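Long-range contacts in angiopoietin-related protein 6 (Homo sapiens, PDB 6Y43), which probably acts as a secreted angiopoietin-like growth factor and binds a calcium ion in its fibrinogen-like globe domain: residues A[97-102]-A[198-203]; A[109-114]-A[134-139]; A[102-107]-A[209-214]; A[140-145]-A[171-176]. All coordinates share one frame; numbering follows the deposited sequence.

Contact 1: residues A[97-102]-A[198-203]; sequences LLVLLE and VYWAEF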
# COMPACT_ATOMS: atom_id res chain seq x y z
N LEU A 97 -6.81 -1.81 6.87
CA LEU A 97 -5.52 -1.51 6.27
C LEU A 97 -4.45 -1.52 7.33
O LEU A 97 -4.60 -0.87 8.37
CB LEU A 97 -5.55 -0.14 5.60
CG LEU A 97 -4.23 0.41 5.10
CD1 LEU A 97 -3.78 -0.36 3.87
CD2 LEU A 97 -4.45 1.87 4.71
N LEU A 98 -3.36 -2.24 7.06
CA LEU A 98 -2.18 -2.27 7.91
C LEU A 98 -1.01 -1.71 7.12
O LEU A 98 -0.78 -2.10 5.98
CB LEU A 98 -1.88 -3.71 8.36
CG LEU A 98 -0.60 -3.93 9.15
CD1 LEU A 98 -0.66 -3.24 10.48
CD2 LEU A 98 -0.38 -5.43 9.33
N VAL A 99 -0.31 -0.74 7.71
CA VAL A 99 0.90 -0.19 7.11
C VAL A 99 2.06 -0.61 7.98
O VAL A 99 2.04 -0.40 9.20
CB VAL A 99 0.84 1.35 6.98
CG1 VAL A 99 2.14 1.87 6.47
CG2 VAL A 99 -0.30 1.77 6.05
N LEU A 100 3.06 -1.22 7.37
CA LEU A 100 4.24 -1.71 8.08
C LEU A 100 5.44 -0.91 7.60
O LEU A 100 5.65 -0.78 6.39
CB LEU A 100 4.46 -3.19 7.80
CG LEU A 100 3.35 -4.15 8.21
CD1 LEU A 100 3.74 -5.56 7.80
CD2 LEU A 100 3.11 -4.10 9.71
N LEU A 101 6.23 -0.40 8.55
CA LEU A 101 7.37 0.45 8.25
C LEU A 101 8.61 -0.05 8.98
O LEU A 101 8.51 -0.54 10.11
CB LEU A 101 7.11 1.89 8.68
CG LEU A 101 5.76 2.49 8.25
CD1 LEU A 101 5.54 3.78 8.98
CD2 LEU A 101 5.76 2.70 6.73
N GLU A 102 9.77 0.12 8.35
CA GLU A 102 11.04 -0.14 9.01
C GLU A 102 12.05 0.92 8.60
O GLU A 102 12.23 1.17 7.40
CB GLU A 102 11.57 -1.53 8.66
CG GLU A 102 12.85 -1.96 9.35
CD GLU A 102 13.32 -3.35 8.91
OE1 GLU A 102 12.47 -4.15 8.43
OE2 GLU A 102 14.55 -3.65 9.03
N VAL A 198 10.54 7.67 0.68
CA VAL A 198 9.50 6.79 1.19
C VAL A 198 9.29 7.13 2.66
O VAL A 198 9.97 6.57 3.53
CB VAL A 198 9.88 5.31 1.02
CG1 VAL A 198 8.83 4.44 1.64
CG2 VAL A 198 10.11 4.95 -0.46
N TYR A 199 8.39 8.07 2.95
CA TYR A 199 8.32 8.64 4.28
C TYR A 199 6.95 8.57 4.92
O TYR A 199 5.91 8.37 4.29
CB TYR A 199 8.82 10.10 4.28
CG TYR A 199 7.93 11.21 3.71
CD1 TYR A 199 6.81 11.68 4.42
CD2 TYR A 199 8.27 11.86 2.54
CE1 TYR A 199 6.03 12.76 3.92
CE2 TYR A 199 7.50 12.92 2.04
CZ TYR A 199 6.39 13.36 2.73
OH TYR A 199 5.64 14.43 2.26
N TRP A 200 6.99 8.69 6.24
CA TRP A 200 5.83 8.65 7.13
C TRP A 200 6.11 9.74 8.16
O TRP A 200 7.07 9.65 8.93
CB TRP A 200 5.69 7.27 7.76
CG TRP A 200 4.39 6.98 8.42
CD1 TRP A 200 4.11 7.11 9.75
CD2 TRP A 200 3.20 6.47 7.80
NE1 TRP A 200 2.82 6.73 10.00
CE2 TRP A 200 2.23 6.33 8.83
CE3 TRP A 200 2.84 6.14 6.49
CZ2 TRP A 200 0.94 5.86 8.58
CZ3 TRP A 200 1.56 5.67 6.24
CH2 TRP A 200 0.62 5.54 7.29
N ALA A 201 5.32 10.81 8.13
CA ALA A 201 5.67 11.99 8.91
C ALA A 201 5.92 11.67 10.38
O ALA A 201 6.83 12.21 11.00
CB ALA A 201 4.57 13.04 8.80
N GLU A 202 5.07 10.83 10.97
CA GLU A 202 5.15 10.58 12.39
C GLU A 202 6.08 9.42 12.74
O GLU A 202 6.15 9.03 13.92
CB GLU A 202 3.74 10.34 12.95
CG GLU A 202 3.51 11.07 14.26
CD GLU A 202 2.15 10.79 14.88
OE1 GLU A 202 1.13 11.05 14.16
OE2 GLU A 202 2.14 10.33 16.07
N PHE A 203 6.79 8.85 11.75
CA PHE A 203 7.80 7.82 12.01
C PHE A 203 9.02 8.12 11.15
O PHE A 203 9.09 7.67 10.00
CB PHE A 203 7.27 6.42 11.74
CG PHE A 203 8.27 5.33 12.03
CD1 PHE A 203 8.70 5.09 13.33
CD2 PHE A 203 8.75 4.53 11.03
CE1 PHE A 203 9.60 4.08 13.59
CE2 PHE A 203 9.64 3.50 11.29
CZ PHE A 203 10.08 3.29 12.57
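L101 crosses the indole of W200 at about a right angle and sets its CD1 methyl on one face of the ring. The methyl stands 3.7 Å from the centroid of the five-membered ring, only 20° off the normal, and its closest atom is W200 CG, 3.4 Å from L101 CD1. The torsions explain the reach: L101 CG is anti to the carbonyl carbon, and CD1 continues away from the strand anti to CA (chi2 169°). V99 meets the other end of the same indole tip to tip. Its CG1 lies over that same face, 4.3 Å from the centroid of the six-membered ring, so two CH-pi contacts share one face.

In the antiparallel sheet of the fibrinogen-like globe, strand 95-102 runs between strands 108-118 and 212-219. The residues of 198-203 form a loop laid against it, with no hydrogen bond across the contact. A type I turn from W200 to F203, closed by F203 N to W200 O at 2.9 Å, brings both aromatic residues to L101. A111 and Y113 of strand 108-118 also touch W200, whose NE1 donates to G137 O.

F203 comes at L101 from beside the indole. Its CD2 lies 3.9 Å from L101 CD1, an oblique approach, and it is about as close to L101 CB. Further along, the ring presents its edge, at CE2, to the backbone carbon of E102.

Contact 2: residues A[109-114]-A[134-139]; sequences ARAHYD and GDAGDS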
# COMPACT_ATOMS: atom_id res chain seq x y z
N ALA A 109 7.48 -0.06 12.81
CA ALA A 109 6.28 0.58 13.31
C ALA A 109 5.09 0.19 12.44
O ALA A 109 5.25 -0.24 11.29
CB ALA A 109 6.44 2.10 13.38
N ARG A 110 3.89 0.33 13.01
CA ARG A 110 2.68 -0.11 12.34
C ARG A 110 1.56 0.90 12.50
O ARG A 110 1.40 1.50 13.56
CB ARG A 110 2.22 -1.47 12.89
CG ARG A 110 3.33 -2.48 12.99
CD ARG A 110 2.79 -3.81 13.49
NE ARG A 110 3.86 -4.77 13.74
CZ ARG A 110 3.68 -5.94 14.35
NH1 ARG A 110 2.46 -6.28 14.76
NH2 ARG A 110 4.70 -6.76 14.55
N ALA A 111 0.77 1.06 11.44
CA ALA A 111 -0.45 1.85 11.46
C ALA A 111 -1.60 0.97 11.00
O ALA A 111 -1.43 0.13 10.11
CB ALA A 111 -0.34 3.09 10.58
N HIS A 112 -2.76 1.11 11.65
CA HIS A 112 -3.96 0.38 11.31
C HIS A 112 -5.10 1.35 11.05
O HIS A 112 -5.24 2.35 11.76
CB HIS A 112 -4.41 -0.57 12.44
CG HIS A 112 -3.33 -1.44 12.98
ND1 HIS A 112 -2.33 -0.98 13.82
CD2 HIS A 112 -3.12 -2.78 12.85
CE1 HIS A 112 -1.54 -1.98 14.15
NE2 HIS A 112 -1.99 -3.08 13.57
N TYR A 113 -5.92 1.05 10.04
CA TYR A 113 -7.15 1.79 9.76
C TYR A 113 -8.30 0.80 9.66
O TYR A 113 -8.26 -0.14 8.85
CB TYR A 113 -7.03 2.62 8.48
CG TYR A 113 -5.90 3.61 8.60
CD1 TYR A 113 -4.60 3.23 8.35
CD2 TYR A 113 -6.12 4.92 9.06
CE1 TYR A 113 -3.55 4.11 8.51
CE2 TYR A 113 -5.06 5.81 9.21
CZ TYR A 113 -3.79 5.40 8.95
OH TYR A 113 -2.73 6.27 9.13
N ASP A 114 -9.30 0.98 10.51
CA ASP A 114 -10.46 0.09 10.57
C ASP A 114 -11.46 0.57 9.53
O ASP A 114 -12.43 1.26 9.82
CB ASP A 114 -11.05 0.06 11.97
CG ASP A 114 -10.16 -0.68 12.95
OD1 ASP A 114 -9.16 -1.30 12.53
OD2 ASP A 114 -10.46 -0.67 14.16
N GLY A 134 -2.28 2.69 16.14
CA GLY A 134 -0.99 2.06 15.91
C GLY A 134 0.15 2.87 16.50
O GLY A 134 -0.01 4.02 16.89
N ASP A 135 1.34 2.24 16.53
CA ASP A 135 2.50 2.94 17.07
C ASP A 135 3.18 3.85 16.06
O ASP A 135 3.93 4.74 16.46
CB ASP A 135 3.52 1.94 17.67
CG ASP A 135 4.05 0.91 16.70
OD1 ASP A 135 3.44 0.68 15.66
OD2 ASP A 135 5.07 0.28 17.04
N ALA A 136 2.88 3.71 14.77
CA ALA A 136 3.56 4.51 13.77
C ALA A 136 3.17 5.97 13.86
O ALA A 136 3.97 6.86 13.54
CB ALA A 136 3.23 3.97 12.37
N GLY A 137 1.92 6.24 14.22
CA GLY A 137 1.38 7.58 14.06
C GLY A 137 0.51 7.66 12.82
O GLY A 137 0.67 6.89 11.86
N ASP A 138 -0.45 8.59 12.83
CA ASP A 138 -1.49 8.61 11.80
C ASP A 138 -1.09 9.57 10.69
O ASP A 138 -1.58 10.70 10.58
CB ASP A 138 -2.84 8.97 12.39
CG ASP A 138 -3.97 8.87 11.38
OD1 ASP A 138 -3.71 8.48 10.21
OD2 ASP A 138 -5.11 9.18 11.77
N SER A 139 -0.21 9.09 9.80
CA SER A 139 0.29 9.91 8.71
C SER A 139 -0.39 9.59 7.38
O SER A 139 0.08 10.06 6.34
CB SER A 139 1.80 9.78 8.60
OG SER A 139 2.45 10.27 9.77
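Y113 OH donates to D138 OD1 across 2.6 Å, the shortest polar bond between residues 109-114 and the loop 134-139. The phenol approaches from above the carboxylate plane, 38° out of it, while OD1 itself lies at the edge of the tyrosine ring, in its plane. The two flat groups are turned 58° from one another. D138 CG is anti to the backbone N (chi1 -175°), which puts it on the side of the phenol; the other carboxylate oxygen, OD2, bonds to S141 OG.

At the other end of the contact the backbone of R110 is gripped on both sides of its CA. R110 N donates to D135 OD1 at 2.7 Å, meeting that oxygen on the syn side, and R110 O accepts from A136 N at 2.9 Å with the donor above the carbonyl plane. A weaker CA-H...O contact from G134 CA, 3.4 Å away, also falls on R110 O.

Strand 108-118 pairs with strand 127-133 in the antiparallel sheet of the fibrinogen-like globe, and the loop that follows that neighbour continues in the same direction along strand 108-118, G134 beside A111 and A136 beside A109. A CB on G134 would run into R110 O and A111 CA. Its CA lies at the edge of the H112 ring, 3.9 Å from H112 ND1; that nitrogen bonds to H133 O and NE2 to E44.

Between the polar ends lies a small apolar patch. A136 CB faces A109 CB at 3.8 Å and A111 CB at slightly longer range. The R110 side chain leads away from the loop to form a salt bridge with E44.

Contact 3: residues A[102-107]-A[209-214]; sequences EDWGGR and SLRKAA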
# COMPACT_ATOMS: atom_id res chain seq x y z
N GLU A 102 9.77 0.12 8.35
CA GLU A 102 11.04 -0.14 9.01
C GLU A 102 12.05 0.92 8.60
O GLU A 102 12.23 1.17 7.40
CB GLU A 102 11.57 -1.53 8.66
CG GLU A 102 12.85 -1.96 9.35
CD GLU A 102 13.32 -3.35 8.91
OE1 GLU A 102 12.47 -4.15 8.43
OE2 GLU A 102 14.55 -3.65 9.03
N ASP A 103 12.76 1.47 9.59
CA ASP A 103 13.83 2.43 9.31
C ASP A 103 15.17 1.71 9.18
O ASP A 103 15.28 0.48 9.31
CB ASP A 103 13.84 3.56 10.35
CG ASP A 103 14.44 3.19 11.71
OD1 ASP A 103 15.09 2.14 11.89
OD2 ASP A 103 14.23 4.03 12.64
N TRP A 104 16.19 2.48 8.83
CA TRP A 104 17.49 1.90 8.54
C TRP A 104 18.24 1.49 9.80
O TRP A 104 19.30 0.86 9.70
CB TRP A 104 18.33 2.86 7.69
CG TRP A 104 17.81 2.94 6.28
CD1 TRP A 104 16.82 3.75 5.82
CD2 TRP A 104 18.24 2.15 5.17
NE1 TRP A 104 16.60 3.52 4.48
CE2 TRP A 104 17.47 2.55 4.05
CE3 TRP A 104 19.20 1.14 5.00
CZ2 TRP A 104 17.63 1.98 2.79
CZ3 TRP A 104 19.37 0.58 3.75
CH2 TRP A 104 18.58 0.99 2.65
N GLY A 105 17.72 1.80 10.97
CA GLY A 105 18.26 1.29 12.20
C GLY A 105 17.57 0.04 12.68
O GLY A 105 17.90 -0.46 13.76
N GLY A 106 16.61 -0.48 11.92
CA GLY A 106 15.90 -1.68 12.31
C GLY A 106 14.66 -1.48 13.15
O GLY A 106 14.02 -2.48 13.52
N ARG A 107 14.29 -0.24 13.46
CA ARG A 107 13.07 0.01 14.20
C ARG A 107 11.88 -0.18 13.27
O ARG A 107 11.89 0.28 12.12
CB ARG A 107 13.05 1.42 14.80
CG ARG A 107 13.71 1.54 16.16
CD ARG A 107 13.31 2.86 16.82
NE ARG A 107 13.73 2.99 18.22
CZ ARG A 107 14.49 3.98 18.67
NH1 ARG A 107 14.94 4.91 17.83
NH2 ARG A 107 14.80 4.06 19.96
N SER A 209 13.97 8.54 4.39
CA SER A 209 13.52 7.51 3.46
C SER A 209 13.58 6.15 4.15
O SER A 209 14.66 5.69 4.53
CB SER A 209 14.39 7.49 2.20
OG SER A 209 13.80 6.66 1.22
N LEU A 210 12.42 5.52 4.31
CA LEU A 210 12.37 4.29 5.08
C LEU A 210 12.97 3.12 4.30
O LEU A 210 12.92 3.07 3.07
CB LEU A 210 10.94 3.99 5.48
CG LEU A 210 10.35 4.99 6.46
CD1 LEU A 210 8.81 4.95 6.41
CD2 LEU A 210 10.83 4.73 7.90
N ARG A 211 13.56 2.18 5.04
CA ARG A 211 14.18 1.02 4.42
C ARG A 211 13.14 0.06 3.84
O ARG A 211 13.35 -0.52 2.77
CB ARG A 211 15.07 0.29 5.43
CG ARG A 211 15.72 -0.94 4.84
CD ARG A 211 16.86 -1.43 5.72
NE ARG A 211 16.42 -1.97 7.00
CZ ARG A 211 17.24 -2.29 8.00
NH1 ARG A 211 16.74 -2.78 9.12
NH2 ARG A 211 18.56 -2.13 7.90
N LYS A 212 12.06 -0.18 4.58
CA LYS A 212 11.00 -1.08 4.14
C LYS A 212 9.68 -0.41 4.43
O LYS A 212 9.51 0.27 5.45
CB LYS A 212 11.07 -2.45 4.82
CG LYS A 212 12.41 -3.11 4.79
CD LYS A 212 12.24 -4.65 4.65
CE LYS A 212 13.60 -5.31 4.96
NZ LYS A 212 13.55 -6.11 6.23
N ALA A 213 8.74 -0.58 3.51
CA ALA A 213 7.39 -0.11 3.71
C ALA A 213 6.44 -1.06 3.01
O ALA A 213 6.78 -1.60 1.96
CB ALA A 213 7.20 1.31 3.17
N ALA A 214 5.27 -1.29 3.59
CA ALA A 214 4.28 -2.11 2.90
C ALA A 214 2.89 -1.74 3.37
O ALA A 214 2.71 -1.26 4.49
CB ALA A 214 4.51 -3.61 3.12
O HOH W 1 14.76 4.22 1.59
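R211 lies over the indole of W104, its CB 3.6 Å from the centroid of the five-membered ring and 9° off the normal. CG, anti to the backbone N (chi1 179°), sits over the middle of the six-membered ring; CD is then 3.5 Å from W104 CE3. The chain bends at chi3 (68°), placing NE 3.2 Å from E102 OE2 in a weak bond of the salt bridge. R211 NH1 reaches E102 OE2 too, at a modelled 2.4 Å too short to be taken literally. NH2 lies nearest W104 O, at 3.6 Å. The guanidinium stands nearly perpendicular to the carboxylate, and D103 O lies over one of its faces.

R211 and K212 both sit opposite E102 in a classic beta bulge, where strands 95-102 and 212-219 pair antiparallel. K212 O receives E102 N at 2.9 Å, and E102 O accepts from K212 N and, weakly, from R211 N. W104, in the type I turn D103-G106, makes a weak bond from NE1 to S209 O, 2.9 Å away at the ring edge. A water, in plane at that edge, accepts weakly from NE1, donates to L210 O and bonds S209 OG. An alanine in place of W104 would probably leave the aliphatic part of R211 without its aromatic support and S209 O without this donor.

K212 runs alongside E102, pointing the same way, and its NZ meets OE1 on the syn side at 3.1 Å. With a cation at each carboxylate oxygen, E102 is likely to stay ionised, and its single negative charge would lessen the repulsion between the two neighbouring cations.

Contact 4: residues A[140-145]-A[171-176]; sequences LSWHND and WYHACA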
# COMPACT_ATOMS: atom_id res chain seq x y z
N LEU A 140 -1.50 8.86 7.39
CA LEU A 140 -2.35 8.72 6.22
C LEU A 140 -3.69 9.44 6.32
O LEU A 140 -4.34 9.64 5.30
CB LEU A 140 -2.62 7.24 5.92
CG LEU A 140 -3.04 6.86 4.50
CD1 LEU A 140 -2.05 7.18 3.40
CD2 LEU A 140 -3.38 5.35 4.50
N SER A 141 -4.11 9.86 7.51
CA SER A 141 -5.45 10.43 7.63
C SER A 141 -5.57 11.72 6.84
O SER A 141 -6.66 12.03 6.34
CB SER A 141 -5.78 10.66 9.11
OG SER A 141 -6.44 9.51 9.63
N TRP A 142 -4.47 12.47 6.69
CA TRP A 142 -4.55 13.71 5.90
C TRP A 142 -4.89 13.45 4.45
O TRP A 142 -5.26 14.39 3.72
CB TRP A 142 -3.23 14.45 5.97
CG TRP A 142 -3.34 15.96 5.80
CD1 TRP A 142 -4.27 16.78 6.37
CD2 TRP A 142 -2.46 16.80 5.06
NE1 TRP A 142 -4.03 18.10 6.01
CE2 TRP A 142 -2.91 18.13 5.21
CE3 TRP A 142 -1.33 16.56 4.27
CZ2 TRP A 142 -2.29 19.19 4.60
CZ3 TRP A 142 -0.70 17.64 3.66
CH2 TRP A 142 -1.19 18.92 3.82
N HIS A 143 -4.78 12.21 3.99
CA HIS A 143 -5.04 11.85 2.62
C HIS A 143 -6.43 11.29 2.41
O HIS A 143 -6.80 10.98 1.27
CB HIS A 143 -3.99 10.84 2.19
CG HIS A 143 -2.61 11.41 2.25
ND1 HIS A 143 -2.10 12.18 1.23
CD2 HIS A 143 -1.68 11.42 3.23
CE1 HIS A 143 -0.88 12.57 1.56
NE2 HIS A 143 -0.60 12.13 2.77
N ASN A 144 -7.20 11.18 3.48
CA ASN A 144 -8.57 10.70 3.36
C ASN A 144 -9.39 11.57 2.40
O ASN A 144 -9.31 12.81 2.43
CB ASN A 144 -9.18 10.71 4.75
CG ASN A 144 -10.33 9.79 4.91
OD1 ASN A 144 -10.85 9.23 3.95
ND2 ASN A 144 -10.71 9.58 6.17
N ASP A 145 -10.17 10.91 1.54
CA ASP A 145 -11.06 11.58 0.59
C ASP A 145 -10.28 12.51 -0.32
O ASP A 145 -10.78 13.58 -0.70
CB ASP A 145 -12.17 12.35 1.31
CG ASP A 145 -13.32 12.75 0.39
OD1 ASP A 145 -13.46 12.19 -0.71
OD2 ASP A 145 -14.06 13.67 0.80
N TRP A 171 -2.55 9.71 -3.18
CA TRP A 171 -3.69 10.57 -2.86
C TRP A 171 -3.17 11.87 -2.26
O TRP A 171 -3.42 12.23 -1.11
CB TRP A 171 -4.64 9.84 -1.93
CG TRP A 171 -5.05 8.45 -2.41
CD1 TRP A 171 -6.10 8.14 -3.24
CD2 TRP A 171 -4.42 7.20 -2.09
NE1 TRP A 171 -6.17 6.78 -3.43
CE2 TRP A 171 -5.15 6.19 -2.73
CE3 TRP A 171 -3.32 6.84 -1.30
CZ2 TRP A 171 -4.82 4.84 -2.63
CZ3 TRP A 171 -2.99 5.50 -1.21
CH2 TRP A 171 -3.74 4.52 -1.87
N TYR A 172 -2.35 12.56 -3.05
CA TYR A 172 -1.68 13.76 -2.56
C TYR A 172 -2.68 14.82 -2.12
O TYR A 172 -3.73 15.02 -2.74
CB TYR A 172 -0.71 14.32 -3.62
CG TYR A 172 0.57 13.49 -3.82
CD1 TYR A 172 1.49 13.32 -2.80
CD2 TYR A 172 0.85 12.91 -5.05
CE1 TYR A 172 2.64 12.57 -2.99
CE2 TYR A 172 1.99 12.17 -5.24
CZ TYR A 172 2.91 12.02 -4.20
OH TYR A 172 4.06 11.26 -4.41
N HIS A 173 -2.30 15.53 -1.04
CA HIS A 173 -3.04 16.64 -0.47
C HIS A 173 -2.25 17.88 -0.80
O HIS A 173 -2.28 18.34 -1.96
CB HIS A 173 -3.21 16.40 1.04
CG HIS A 173 -4.14 17.37 1.71
ND1 HIS A 173 -4.91 17.02 2.80
CD2 HIS A 173 -4.41 18.68 1.47
CE1 HIS A 173 -5.63 18.06 3.19
NE2 HIS A 173 -5.34 19.08 2.40
N ALA A 174 -1.47 18.44 0.13
CA ALA A 174 -0.65 19.62 -0.14
C ALA A 174 0.61 19.68 0.72
O ALA A 174 0.82 20.61 1.51
CB ALA A 174 -1.49 20.89 0.08
N CYS A 175 1.53 18.70 0.58
CA CYS A 175 1.40 17.59 -0.36
C CYS A 175 1.16 16.26 0.33
O CYS A 175 0.33 15.45 -0.13
CB CYS A 175 2.65 17.42 -1.22
SG CYS A 175 2.68 18.57 -2.61
N ALA A 176 1.90 15.99 1.41
CA ALA A 176 1.76 14.68 2.01
C ALA A 176 2.32 14.57 3.43
O ALA A 176 3.40 15.08 3.74
CB ALA A 176 2.43 13.59 1.16
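The H173 imidazole lies flat on one face of the W142 indole, centroids 3.7 Å apart for the six-membered ring and planes at 16°, with ND1 above the middle of the bicycle. H173 CB adds a CH-pi contact over the same face. At the indole edge, in plane, sit A174 O, 3.5 Å from CH2, and A176 N; H177 also stacks on W142. The H143 ring touches its partners edge-on: ND1 donates to W171 O at 2.7 Å, and CE1 meets A176 CB at 3.5 Å.

The segment 140-145, with a 3-10 turn at 141-143, packs against the loop that carries the cis peptide before C175, the cysteine joined to C162. A cis peptide before this cysteine also occurs in the fibrinogen gamma chain, beside its polymerisation pocket.

H173 ND1 donates to W142 O at 2.8 Å, nearly straight at 167° and close to the imidazole plane. An alanine in place of W142 would keep that carbonyl but would probably leave H173 freer to tilt and uncover A174. On H143, ND1 is a donor while NE2 takes H177 N, a pattern consistent with a neutral ring.

Overall arrangement
Contacts 1, 2 and 3 all involve one sheet, with loops packed on it. The centres of contacts 1 and 2 are 7 Å apart, joined by V99 N to A111 O, and W200 reaches the 134-139 loop; those of contacts 1 and 3 are 8 Å apart, and they share E102. Contact 4 stands further off, about 14 Å from contact 1 and 21 Å from contact 3 between centres, linked to contact 1 through Y199 OH to A176 O and to contact 2 by Y113 near L140. It also reaches the calcium loop: C175 touches Y158, a calcium ligand with D154, D156 and G160, and H173 bonds to S157 through its backbone.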